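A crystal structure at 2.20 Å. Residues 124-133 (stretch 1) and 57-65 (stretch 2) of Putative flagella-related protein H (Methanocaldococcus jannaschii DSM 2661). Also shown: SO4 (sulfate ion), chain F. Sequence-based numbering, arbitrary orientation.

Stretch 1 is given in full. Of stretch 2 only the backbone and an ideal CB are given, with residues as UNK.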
# COMPACT_ATOMS: atom_id res chain seq x y z
N ILE A 124 15.75 -12.45 -0.48
CA ILE A 124 15.89 -13.85 -0.81
C ILE A 124 15.86 -14.71 0.42
O ILE A 124 16.65 -14.52 1.33
CB ILE A 124 17.22 -14.10 -1.58
CG1 ILE A 124 17.28 -13.19 -2.83
CG2 ILE A 124 17.34 -15.55 -1.98
CD1 ILE A 124 18.00 -11.89 -2.61
N ILE A 125 14.97 -15.70 0.43
CA ILE A 125 14.77 -16.52 1.61
C ILE A 125 15.22 -17.97 1.33
O ILE A 125 14.73 -18.53 0.37
CB ILE A 125 13.29 -16.49 1.97
CG1 ILE A 125 12.89 -15.06 2.37
CG2 ILE A 125 12.98 -17.43 3.11
CD1 ILE A 125 11.42 -14.79 2.63
N PHE A 126 16.04 -18.58 2.21
CA PHE A 126 16.35 -19.97 2.13
C PHE A 126 15.80 -20.70 3.35
O PHE A 126 16.32 -20.55 4.44
CB PHE A 126 17.86 -20.23 2.04
CG PHE A 126 18.49 -19.55 0.86
CD1 PHE A 126 18.43 -20.12 -0.36
CD2 PHE A 126 19.01 -18.29 0.96
CE1 PHE A 126 18.95 -19.51 -1.49
CE2 PHE A 126 19.51 -17.65 -0.16
CZ PHE A 126 19.46 -18.27 -1.40
N ASP A 127 14.76 -21.50 3.14
CA ASP A 127 14.16 -22.24 4.22
C ASP A 127 14.14 -23.71 3.78
O ASP A 127 13.14 -24.13 3.22
CB ASP A 127 12.73 -21.70 4.42
CG ASP A 127 11.97 -22.43 5.50
OD1 ASP A 127 12.64 -22.99 6.39
OD2 ASP A 127 10.70 -22.44 5.47
N SER A 128 15.19 -24.50 4.00
CA SER A 128 16.22 -24.38 5.01
C SER A 128 17.61 -24.30 4.38
O SER A 128 17.96 -25.12 3.51
CB SER A 128 16.13 -25.66 5.85
OG SER A 128 17.30 -25.98 6.59
N ILE A 129 18.42 -23.36 4.84
CA ILE A 129 19.80 -23.32 4.43
C ILE A 129 20.56 -24.46 5.12
O ILE A 129 21.45 -25.05 4.51
CB ILE A 129 20.45 -21.96 4.67
CG1 ILE A 129 21.66 -21.77 3.78
CG2 ILE A 129 20.92 -21.85 6.10
CD1 ILE A 129 21.38 -21.79 2.29
N SER A 130 20.16 -24.83 6.33
CA SER A 130 20.82 -25.94 7.03
C SER A 130 20.67 -27.28 6.28
O SER A 130 21.65 -28.04 6.18
CB SER A 130 20.40 -26.06 8.50
OG SER A 130 19.06 -26.49 8.66
N ALA A 131 19.49 -27.56 5.71
CA ALA A 131 19.32 -28.78 4.90
C ALA A 131 20.20 -28.73 3.63
O ALA A 131 20.80 -29.74 3.25
CB ALA A 131 17.88 -28.98 4.51
N LEU A 132 20.32 -27.56 3.00
CA LEU A 132 21.13 -27.43 1.78
C LEU A 132 22.62 -27.61 2.06
O LEU A 132 23.33 -28.20 1.24
CB LEU A 132 20.90 -26.07 1.15
CG LEU A 132 19.50 -25.87 0.56
CD1 LEU A 132 19.23 -24.41 0.21
CD2 LEU A 132 19.26 -26.72 -0.68
N ILE A 133 23.11 -27.09 3.18
CA ILE A 133 24.50 -27.32 3.57
C ILE A 133 24.71 -28.80 3.91
O ILE A 133 25.59 -29.45 3.35
CB ILE A 133 24.92 -26.45 4.75
CG1 ILE A 133 24.82 -24.98 4.32
CG2 ILE A 133 26.35 -26.80 5.19
CD1 ILE A 133 24.84 -23.93 5.44
N UNK A 57 10.01 -7.31 -3.91
CA UNK A 57 9.96 -8.58 -4.56
C UNK A 57 10.69 -9.58 -3.68
O UNK A 57 11.56 -9.20 -2.95
CB UNK A 57 10.56 -8.51 -5.96
N UNK A 58 10.27 -10.85 -3.72
CA UNK A 58 10.82 -11.86 -2.89
C UNK A 58 11.11 -13.12 -3.71
O UNK A 58 10.30 -13.52 -4.55
CB UNK A 58 9.87 -12.16 -1.73
N UNK A 59 12.24 -13.75 -3.43
CA UNK A 59 12.49 -15.10 -3.81
C UNK A 59 12.40 -15.98 -2.57
O UNK A 59 13.06 -15.70 -1.55
CB UNK A 59 13.85 -15.23 -4.50
N UNK A 60 11.63 -17.07 -2.66
CA UNK A 60 11.53 -17.99 -1.55
C UNK A 60 11.98 -19.37 -2.01
O UNK A 60 11.31 -19.97 -2.82
CB UNK A 60 10.10 -18.03 -1.00
N UNK A 61 13.08 -19.87 -1.44
CA UNK A 61 13.62 -21.15 -1.77
C UNK A 61 13.30 -22.07 -0.60
O UNK A 61 13.78 -21.85 0.50
CB UNK A 61 15.12 -21.07 -2.06
N UNK A 62 12.52 -23.11 -0.86
CA UNK A 62 12.07 -24.05 0.14
C UNK A 62 12.64 -25.48 -0.13
O UNK A 62 12.44 -26.02 -1.20
CB UNK A 62 10.54 -24.07 0.17
N UNK A 63 13.22 -26.09 0.88
CA UNK A 63 13.56 -27.48 0.86
C UNK A 63 12.44 -28.38 1.32
O UNK A 63 12.66 -29.56 1.51
CB UNK A 63 14.80 -27.72 1.73
N UNK A 64 11.23 -27.84 1.56
CA UNK A 64 10.15 -28.63 2.18
C UNK A 64 8.82 -28.67 1.42
O UNK A 64 8.16 -29.68 1.44
CB UNK A 64 9.88 -28.08 3.58
N UNK A 65 8.44 -27.59 0.75
CA UNK A 65 7.15 -27.50 0.15
C UNK A 65 7.23 -27.29 -1.35
O UNK A 65 7.95 -26.41 -1.86
CB UNK A 65 6.35 -26.37 0.80
S SO4 F . 13.51 -27.54 9.98
O1 SO4 F . 13.68 -27.13 11.39
O2 SO4 F . 12.14 -27.93 9.53
O3 SO4 F . 14.37 -28.76 9.96
O4 SO4 F . 13.98 -26.50 8.99

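Position 57 precedes the strand, and its ideal CB has nothing of stretch 1 within 5.5 Å, so the visible atoms leave the choice open; it is Ser57.

From 58 to 62 the backbone runs parallel to strand 124-127, the axes 12° apart and 4.7 Å at closest approach. At 58 CB points sideways, 5.3 Å from Ile125 CD1, which suits a modest apolar group. The residue is Val58 (chi1 t), whose CG1 lies 4.0 Å from Ile125 CD1.

Position 59 pairs with Ile124, and its carbonyl accepts from the other strand whatever the side chain: Ile125 N to the O of 59 is 2.8 Å. CB is 4.3 Å from Ile124 CG2, and phi/psi of -107/130 favours beta-branched residues such as Val, Ile or Thr. Thr59 is found; its CB packs 4.2 Å from Ile124 CG2, while OG1 is bonded elsewhere in the structure.

At 60, paired with Ile125, CB lies on the face shared by Ile125 and Asp127. An aliphatic chain could cover Ile125, but a longer one with a polar end could also reach the carboxylate. Tyr60 does both. Ile125 CG2 sits 4.0 Å from the ring centroid, 11° off the normal, a CH-pi contact over the face; the hydroxyl donates from OH to Asp127 OD2 at 2.9 Å.

The CB of 61 points to the side of the sheet that carries Ile124 and Phe126, 3.8 Å from Phe126 CD1, so a compact apolar side chain is expected. Val61 (chi1 t) places CG2 3.8 Å from Phe126 CE1. Its backbone bonds twice: Val61 N to Ile125 O and Asp127 N to Val61 O, both 2.8 Å.

At 62 CB is 4.0 Å from Asp127 O, and the chain is about to leave the strand; a small residue, perhaps one with an acceptor for the amides that follow, would fit. Ser62 OG accepts from N of 64 at 3.0 Å and from N of 65 at 2.9 Å, bracing that turn.

Position 63 points toward stretch 1, with CB 4.0 Å from Ser128 N and 4.3 Å from Ala131 CB. A free amide beside a methyl invites a short acceptor, such as Ser, Thr, Asp or Asn. Thr63 (chi1 p) supplies the acceptor, Ser128 N donating to Thr63 OG1 at 2.9 Å; its CG2 lies 4.2 Å from Ala131 CB and 3.8 Å from Leu132 CG. Thr63 N also donates to Asp127 O at 3.1 Å.

At 64 CB is 5.1 Å from Asp127 O and the sulfate lies beyond, favouring a long polar or basic chain. Gln64 NE2 donates to sulfate O2 at 2.8 Å.

Position 65 is out of reach and unconstrained here; it is Leu65.

Stretch 2, residues 57-65: SVTYVSTQL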
# COMPACT_ATOMS: atom_id res chain seq x y z
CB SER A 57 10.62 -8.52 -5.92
OG SER A 57 11.96 -8.01 -5.83
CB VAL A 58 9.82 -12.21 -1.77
CG1 VAL A 58 10.36 -13.35 -0.92
CG2 VAL A 58 9.57 -11.01 -0.88
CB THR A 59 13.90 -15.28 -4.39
OG1 THR A 59 13.97 -14.58 -5.63
CG2 THR A 59 14.22 -16.78 -4.68
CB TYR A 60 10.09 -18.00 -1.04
CG TYR A 60 9.87 -18.61 0.35
CD1 TYR A 60 10.20 -19.91 0.62
CD2 TYR A 60 9.33 -17.86 1.37
CE1 TYR A 60 10.03 -20.48 1.86
CE2 TYR A 60 9.12 -18.41 2.63
CZ TYR A 60 9.46 -19.70 2.88
OH TYR A 60 9.27 -20.31 4.12
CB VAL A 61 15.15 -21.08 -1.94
CG1 VAL A 61 15.75 -22.45 -2.33
CG2 VAL A 61 15.53 -20.04 -2.97
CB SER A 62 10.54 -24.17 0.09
OG SER A 62 10.07 -25.16 1.00
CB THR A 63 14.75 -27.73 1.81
OG1 THR A 63 14.47 -27.21 3.12
CG2 THR A 63 15.97 -27.02 1.27
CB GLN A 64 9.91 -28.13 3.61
CG GLN A 64 11.13 -28.30 4.50
CD GLN A 64 10.89 -27.79 5.90
OE1 GLN A 64 9.80 -27.34 6.22
NE2 GLN A 64 11.92 -27.80 6.72
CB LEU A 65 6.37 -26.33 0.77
CG LEU A 65 6.18 -26.34 2.31
CD1 LEU A 65 5.48 -25.10 2.78
CD2 LEU A 65 5.36 -27.57 2.78
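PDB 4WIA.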